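Local structure of cobalamin biosynthesis protein CobN (Mycobacterium tuberculosis, 7C6O) at residues 179-183 with 212-216; 196-200 with 225-229. The protein is the large, catalytic subunit of cobaltochelatase, the ligase that inserts cobalt into the corrin ring during cobalamin biosynthesis. All blocks are in the same frame, centred on the assembly; numbering follows the deposited sequence.

Interaction 1: residues 179-183 with 212-216; sequences LERPD and CRAIE
R181 reaches from the loop 179-183 to segment 212-216 of the helix 206-217 and meets E216 end-on. NH1 of R181 donates to OE2 of E216 at 2.9 Å, and NH2 of R181 to OE1 of E216 at 3.2 Å. Both bonds are nearly straight, and the two terminal nitrogens take one carboxylate oxygen each. The carboxylate lies at the guanidinium edge, but its plane is turned by 46° and both nitrogens approach from above it. C212 takes one face of the guanidinium: its CB stands over the centre, 3.5 Å from CZ of R181. The bend in the arginine chain at chi3 (68°) lays the group over this cysteine, with CD of R181 3.9 Å from SG of C212. R213 adds a flank, its CG 3.8 Å from NH2 of R181. A water donates to the P182 carbonyl oxygen and OE2 of E216. This holds the loop after edge strand 176-178 against the helix leading into strand 221-227. E209 forms salt bridges with NE of R181 and of R213. Two acids of the helix 206-217, E209 and E216, thus grip R181, which probably offsets the charge of R213 and limits rotation of the guanidinium.

Interaction 2: residues 196-200 with 225-229; sequences YRAQH and LYCAS
Y226 meets the first helical turn after Y196, with its ring against H200 and R197. The rings of H200 and Y226 form an offset stack, with centroids 3.8 Å apart and planes at 14°. CE1 of Y226 sits over the centre of the imidazole, 3.3 Å from NE2 of H200. CD2 of H200 lies over one face of the Y226 ring, offset toward its rim. The histidine CB also makes a CH-pi contact with the Y226 ring, 4.1 Å from its centroid. H200 reaches this ring with its CG anti to the backbone N (chi1 -173°), and its ND1 is hydrogen-bonded to OH of Y195. R197 touches Y226 obliquely, with CG of R197 3.8 Å from CD2 of Y226; its guanidinium end bonds to the carbonyls of T173 and P174. At C227 the backbone takes over. The carbonyl oxygen of C227 accepts the N-H of R197, N to O 2.9 Å, and a CA-H...O contact from CA of Y196. Y196 and C227 form a parallel beta bridge, and their side chains diverge. The A228 carbonyl oxygen then lies near the edge of the Y196 ring, 3.4 Å from CE1 of Y196. The contact marks the point where the parallel strands 190-196 and 221-227 end: Y196 is the N-cap of the helix 197-202, while strand 221-227 runs out into a loop at A228. The two strands are joined through helices 197-202 and 206-217 in a beta-alpha-beta crossover. Strand 221-227 lies between 190-196 and the antiparallel strand 176-178.

In the fold
Both interactions lie at the mixed sheet that holds strands 176-178, 221-227 and 190-196. Their segments alternate along the chain, in the order 179-183, 196-200, 212-216, 225-229. Their centres are about 17 Å apart, and they touch where CD1 of L179 packs 3.9 Å from CE1 of H200. Interaction 1 is a surface contact between a loop and a helix, held mainly by a salt bridge, with a water joining loop and carboxylate. Interaction 2 is partly buried at the strand ends and relies on ring stacking and backbone bonding. P222 and P224 of strand 221-227 touch R181, E216, L179 and C212, so this strand serves both contacts.

Interaction 1: residues 179-183 with 212-216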
ATOM      1  N   LEU A 179      27.385 -17.160 -16.329  1.00 20.78           N
ATOM      2  CA  LEU A 179      26.992 -17.472 -17.698  1.00 21.89           C
ATOM      3  C   LEU A 179      28.020 -16.842 -18.627  1.00 23.83           C
ATOM      4  O   LEU A 179      28.082 -15.614 -18.755  1.00 21.79           O
ATOM      5  CB  LEU A 179      25.586 -16.953 -17.991  1.00 21.02           C
ATOM      6  CG  LEU A 179      25.053 -17.229 -19.398  1.00 22.59           C
ATOM      7  CD1 LEU A 179      24.912 -18.726 -19.642  1.00 24.01           C
ATOM      8  CD2 LEU A 179      23.727 -16.519 -19.625  1.00 22.51           C
ATOM      9  N   GLU A 180      28.840 -17.673 -19.265  1.00 26.16           N
ATOM     10  CA  GLU A 180      29.938 -17.153 -20.068  1.00 26.12           C
ATOM     11  C   GLU A 180      29.410 -16.527 -21.353  1.00 22.87           C
ATOM     12  O   GLU A 180      28.650 -17.152 -22.100  1.00 25.30           O
ATOM     13  CB  GLU A 180      30.943 -18.260 -20.382  1.00 30.26           C
ATOM     14  CG  GLU A 180      31.662 -18.809 -19.152  0.67 33.65           C
ATOM     15  CD  GLU A 180      32.502 -17.762 -18.435  0.53 37.29           C
ATOM     16  OE1 GLU A 180      32.907 -16.768 -19.076  0.42 38.79           O
ATOM     17  OE2 GLU A 180      32.760 -17.934 -17.225  0.71 38.70           O
ATOM     18  N   ARG A 181      29.807 -15.284 -21.598  1.00 22.86           N
ATOM     19  CA  ARG A 181      29.411 -14.517 -22.767  1.00 22.71           C
ATOM     20  C   ARG A 181      30.615 -13.726 -23.250  1.00 25.08           C
ATOM     21  O   ARG A 181      31.517 -13.426 -22.459  1.00 28.37           O
ATOM     22  CB  ARG A 181      28.259 -13.549 -22.450  1.00 23.62           C
ATOM     23  CG  ARG A 181      27.025 -14.199 -21.852  1.00 19.89           C
ATOM     24  CD  ARG A 181      25.999 -13.154 -21.429  1.00 16.65           C
ATOM     25  NE  ARG A 181      25.415 -12.452 -22.570  1.00 17.24           N
ATOM     26  CZ  ARG A 181      25.751 -11.224 -22.951  1.00 18.92           C
ATOM     27  NH1 ARG A 181      26.669 -10.540 -22.281  1.00 20.28           N
ATOM     28  NH2 ARG A 181      25.160 -10.675 -24.004  1.00 18.76           N
ATOM     29  N   PRO A 182      30.662 -13.377 -24.533  1.00 24.11           N
ATOM     30  CA  PRO A 182      31.747 -12.518 -25.014  1.00 28.73           C
ATOM     31  C   PRO A 182      31.672 -11.141 -24.378  1.00 30.76           C
ATOM     32  O   PRO A 182      30.593 -10.622 -24.087  1.00 32.41           O
ATOM     33  CB  PRO A 182      31.505 -12.444 -26.527  1.00 28.24           C
ATOM     34  CG  PRO A 182      30.574 -13.568 -26.839  1.00 28.70           C
ATOM     35  CD  PRO A 182      29.741 -13.760 -25.615  1.00 24.61           C
ATOM     36  N   ASP A 183      32.844 -10.553 -24.156  1.00 31.88           N
ATOM     37  CA  ASP A 183      32.933  -9.203 -23.610  1.00 33.76           C
ATOM     38  C   ASP A 183      32.706  -8.207 -24.740  1.00 32.78           C
ATOM     39  O   ASP A 183      33.523  -8.105 -25.661  1.00 33.41           O
ATOM     40  CB  ASP A 183      34.289  -8.985 -22.945  1.00 37.22           C
ATOM     41  CG  ASP A 183      34.334  -7.724 -22.099  1.00 40.16           C
ATOM     42  OD1 ASP A 183      33.564  -6.781 -22.373  1.00 40.70           O
ATOM     43  OD2 ASP A 183      35.147  -7.679 -21.153  1.00 42.87           O
ATOM     44  N   CYS A 212      20.874  -9.456 -20.623  1.00 16.74           N
ATOM     45  CA  CYS A 212      22.273  -9.063 -20.765  1.00 16.95           C
ATOM     46  C   CYS A 212      22.479  -8.181 -21.990  1.00 18.52           C
ATOM     47  O   CYS A 212      23.209  -7.185 -21.931  1.00 20.05           O
ATOM     48  CB  CYS A 212      23.168 -10.301 -20.841  1.00 17.85           C
ATOM     49  SG  CYS A 212      23.367 -11.190 -19.282  1.00 20.63           S
ATOM     50  N   ARG A 213      21.846  -8.531 -23.115  1.00 20.43           N
ATOM     51  CA  ARG A 213      21.972  -7.706 -24.313  1.00 19.53           C
ATOM     52  C   ARG A 213      21.349  -6.328 -24.107  1.00 19.07           C
ATOM     53  O   ARG A 213      21.875  -5.324 -24.601  1.00 19.64           O
ATOM     54  CB  ARG A 213      21.335  -8.415 -25.508  1.00 22.26           C
ATOM     55  CG  ARG A 213      22.086  -9.663 -25.943  1.00 25.85           C
ATOM     56  CD  ARG A 213      21.468 -10.295 -27.173  1.00 31.68           C
ATOM     57  NE  ARG A 213      22.159 -11.528 -27.541  1.00 40.37           N
ATOM     58  CZ  ARG A 213      21.843 -12.279 -28.591  1.00 47.71           C
ATOM     59  NH1 ARG A 213      20.842 -11.925 -29.386  1.00 49.44           N
ATOM     60  NH2 ARG A 213      22.529 -13.386 -28.845  1.00 50.88           N
ATOM     61  N   ALA A 214      20.236  -6.258 -23.372  1.00 19.97           N
ATOM     62  CA  ALA A 214      19.634  -4.963 -23.075  1.00 18.08           C
ATOM     63  C   ALA A 214      20.547  -4.122 -22.190  1.00 18.37           C
ATOM     64  O   ALA A 214      20.617  -2.897 -22.348  1.00 19.51           O
ATOM     65  CB  ALA A 214      18.269  -5.155 -22.412  1.00 14.93           C
ATOM     66  N   ILE A 215      21.247  -4.763 -21.250  1.00 17.65           N
ATOM     67  CA  ILE A 215      22.208  -4.051 -20.410  1.00 17.89           C
ATOM     68  C   ILE A 215      23.336  -3.482 -21.259  1.00 20.31           C
ATOM     69  O   ILE A 215      23.758  -2.332 -21.072  1.00 20.29           O
ATOM     70  CB  ILE A 215      22.740  -4.986 -19.308  1.00 20.96           C
ATOM     71  CG1 ILE A 215      21.634  -5.292 -18.296  1.00 16.25           C
ATOM     72  CG2 ILE A 215      23.963  -4.382 -18.627  1.00 21.43           C
ATOM     73  CD1 ILE A 215      21.971  -6.432 -17.360  1.00 15.05           C
ATOM     74  N   GLU A 216      23.837  -4.274 -22.210  1.00 20.37           N
ATOM     75  CA  GLU A 216      24.860  -3.779 -23.125  1.00 21.40           C
ATOM     76  C   GLU A 216      24.332  -2.632 -23.978  1.00 22.50           C
ATOM     77  O   GLU A 216      25.042  -1.646 -24.207  1.00 23.20           O
ATOM     78  CB  GLU A 216      25.374  -4.928 -23.999  1.00 24.55           C
ATOM     79  CG  GLU A 216      26.315  -5.871 -23.252  1.00 27.27           C
ATOM     80  CD  GLU A 216      26.404  -7.257 -23.868  1.00 26.22           C
ATOM     81  OE1 GLU A 216      25.525  -7.619 -24.679  1.00 23.24           O
ATOM     82  OE2 GLU A 216      27.358  -7.989 -23.527  1.00 24.70           O
TER
HETATM   83  O   HOH W   1      28.391  -9.774 -25.386  1.00 29.62           O

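Interaction 2: residues 196-200 with 225-229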
ATOM      1  N   TYR A 196      18.216 -18.533 -11.365  1.00 15.13           N
ATOM      2  CA  TYR A 196      18.234 -19.806 -10.659  1.00 17.91           C
ATOM      3  C   TYR A 196      19.127 -20.828 -11.351  1.00 19.22           C
ATOM      4  O   TYR A 196      19.164 -20.920 -12.583  1.00 17.98           O
ATOM      5  CB  TYR A 196      16.814 -20.354 -10.523  1.00 20.46           C
ATOM      6  CG  TYR A 196      16.107 -19.853  -9.286  1.00 21.21           C
ATOM      7  CD1 TYR A 196      16.716 -19.933  -8.039  1.00 24.64           C
ATOM      8  CD2 TYR A 196      14.843 -19.283  -9.363  1.00 24.03           C
ATOM      9  CE1 TYR A 196      16.081 -19.471  -6.900  1.00 24.12           C
ATOM     10  CE2 TYR A 196      14.200 -18.815  -8.231  1.00 22.98           C
ATOM     11  CZ  TYR A 196      14.823 -18.913  -7.003  1.00 23.82           C
ATOM     12  OH  TYR A 196      14.191 -18.451  -5.871  1.00 26.80           O
ATOM     13  N   ARG A 197      19.843 -21.603 -10.531  1.00 18.99           N
ATOM     14  CA  ARG A 197      20.722 -22.657 -11.028  1.00 17.92           C
ATOM     15  C   ARG A 197      19.955 -23.690 -11.844  1.00 17.12           C
ATOM     16  O   ARG A 197      20.483 -24.221 -12.828  1.00 18.47           O
ATOM     17  CB  ARG A 197      21.430 -23.317  -9.843  1.00 20.49           C
ATOM     18  CG  ARG A 197      22.399 -24.438 -10.177  1.00 19.60           C
ATOM     19  CD  ARG A 197      23.066 -24.929  -8.897  1.00 26.38           C
ATOM     20  NE  ARG A 197      24.066 -25.963  -9.137  1.00 26.55           N
ATOM     21  CZ  ARG A 197      23.801 -27.265  -9.142  1.00 26.38           C
ATOM     22  NH1 ARG A 197      22.564 -27.688  -8.923  1.00 24.56           N
ATOM     23  NH2 ARG A 197      24.772 -28.141  -9.365  1.00 24.77           N
ATOM     24  N   ALA A 198      18.708 -23.975 -11.459  1.00 18.44           N
ATOM     25  CA  ALA A 198      17.911 -24.958 -12.186  1.00 19.42           C
ATOM     26  C   ALA A 198      17.722 -24.556 -13.644  1.00 19.63           C
ATOM     27  O   ALA A 198      17.706 -25.414 -14.535  1.00 18.75           O
ATOM     28  CB  ALA A 198      16.558 -25.144 -11.501  1.00 18.88           C
ATOM     29  N   GLN A 199      17.574 -23.255 -13.911  1.00 19.58           N
ATOM     30  CA  GLN A 199      17.443 -22.803 -15.291  1.00 16.73           C
ATOM     31  C   GLN A 199      18.764 -22.932 -16.038  1.00 17.01           C
ATOM     32  O   GLN A 199      18.780 -23.264 -17.229  1.00 18.30           O
ATOM     33  CB  GLN A 199      16.944 -21.358 -15.331  1.00 19.52           C
ATOM     34  CG  GLN A 199      15.630 -21.136 -14.606  1.00 21.07           C
ATOM     35  CD  GLN A 199      14.492 -21.948 -15.193  1.00 27.55           C
ATOM     36  OE1 GLN A 199      14.393 -22.116 -16.409  1.00 29.25           O
ATOM     37  NE2 GLN A 199      13.627 -22.462 -14.327  1.00 31.50           N
ATOM     38  N   HIS A 200      19.882 -22.665 -15.360  1.00 17.27           N
ATOM     39  CA  HIS A 200      21.185 -22.823 -15.998  1.00 18.05           C
ATOM     40  C   HIS A 200      21.417 -24.274 -16.401  1.00 17.27           C
ATOM     41  O   HIS A 200      21.854 -24.559 -17.523  1.00 17.41           O
ATOM     42  CB  HIS A 200      22.291 -22.340 -15.058  1.00 16.70           C
ATOM     43  CG  HIS A 200      23.647 -22.308 -15.691  1.00 20.64           C
ATOM     44  ND1 HIS A 200      24.054 -21.293 -16.529  1.00 22.25           N
ATOM     45  CD2 HIS A 200      24.688 -23.172 -15.614  1.00 22.09           C
ATOM     46  CE1 HIS A 200      25.288 -21.528 -16.938  1.00 22.53           C
ATOM     47  NE2 HIS A 200      25.696 -22.664 -16.397  1.00 21.50           N
ATOM     48  N   LEU A 225      24.846 -14.307 -13.224  1.00 19.09           N
ATOM     49  CA  LEU A 225      25.260 -15.290 -12.233  1.00 17.37           C
ATOM     50  C   LEU A 225      24.070 -16.161 -11.862  1.00 20.24           C
ATOM     51  O   LEU A 225      22.988 -15.641 -11.569  1.00 17.98           O
ATOM     52  CB  LEU A 225      25.822 -14.607 -10.978  1.00 16.69           C
ATOM     53  CG  LEU A 225      27.060 -13.730 -11.166  1.00 20.74           C
ATOM     54  CD1 LEU A 225      27.341 -12.915  -9.911  1.00 20.32           C
ATOM     55  CD2 LEU A 225      28.261 -14.588 -11.526  1.00 23.90           C
ATOM     56  N   TYR A 226      24.264 -17.477 -11.877  1.00 20.15           N
ATOM     57  CA  TYR A 226      23.243 -18.403 -11.408  1.00 16.38           C
ATOM     58  C   TYR A 226      23.590 -18.887 -10.006  1.00 18.28           C
ATOM     59  O   TYR A 226      24.758 -18.929  -9.615  1.00 18.29           O
ATOM     60  CB  TYR A 226      23.084 -19.595 -12.358  1.00 15.24           C
ATOM     61  CG  TYR A 226      24.303 -20.482 -12.479  1.00 19.86           C
ATOM     62  CD1 TYR A 226      25.249 -20.261 -13.471  1.00 20.98           C
ATOM     63  CD2 TYR A 226      24.502 -21.550 -11.611  1.00 23.81           C
ATOM     64  CE1 TYR A 226      26.362 -21.075 -13.591  1.00 23.54           C
ATOM     65  CE2 TYR A 226      25.616 -22.366 -11.719  1.00 27.11           C
ATOM     66  CZ  TYR A 226      26.540 -22.124 -12.712  1.00 27.25           C
ATOM     67  OH  TYR A 226      27.648 -22.932 -12.828  1.00 31.70           O
ATOM     68  N   CYS A 227      22.557 -19.248  -9.249  1.00 17.89           N
ATOM     69  CA  CYS A 227      22.746 -19.734  -7.890  1.00 21.80           C
ATOM     70  C   CYS A 227      21.479 -20.441  -7.443  1.00 19.36           C
ATOM     71  O   CYS A 227      20.406 -20.264  -8.027  1.00 17.33           O
ATOM     72  CB  CYS A 227      23.090 -18.596  -6.923  1.00 26.93           C
ATOM     73  SG  CYS A 227      21.729 -17.452  -6.619  1.00 29.13           S
ATOM     74  N   ALA A 228      21.616 -21.248  -6.391  1.00 21.83           N
ATOM     75  CA  ALA A 228      20.453 -21.940  -5.851  1.00 25.12           C
ATOM     76  C   ALA A 228      19.590 -21.017  -4.999  1.00 22.51           C
ATOM     77  O   ALA A 228      18.361 -21.149  -5.003  1.00 23.19           O
ATOM     78  CB  ALA A 228      20.892 -23.157  -5.034  1.00 26.53           C
ATOM     79  N   SER A 229      20.205 -20.082  -4.277  1.00 22.28           N
ATOM     80  CA  SER A 229      19.462 -19.183  -3.408  1.00 25.29           C
ATOM     81  C   SER A 229      20.345 -18.005  -3.033  1.00 23.92           C
ATOM     82  O   SER A 229      21.551 -18.165  -2.837  1.00 24.97           O
ATOM     83  CB  SER A 229      18.981 -19.901  -2.140  1.00 28.75           C
ATOM     84  OG  SER A 229      18.450 -18.981  -1.200  1.00 27.45           O
TER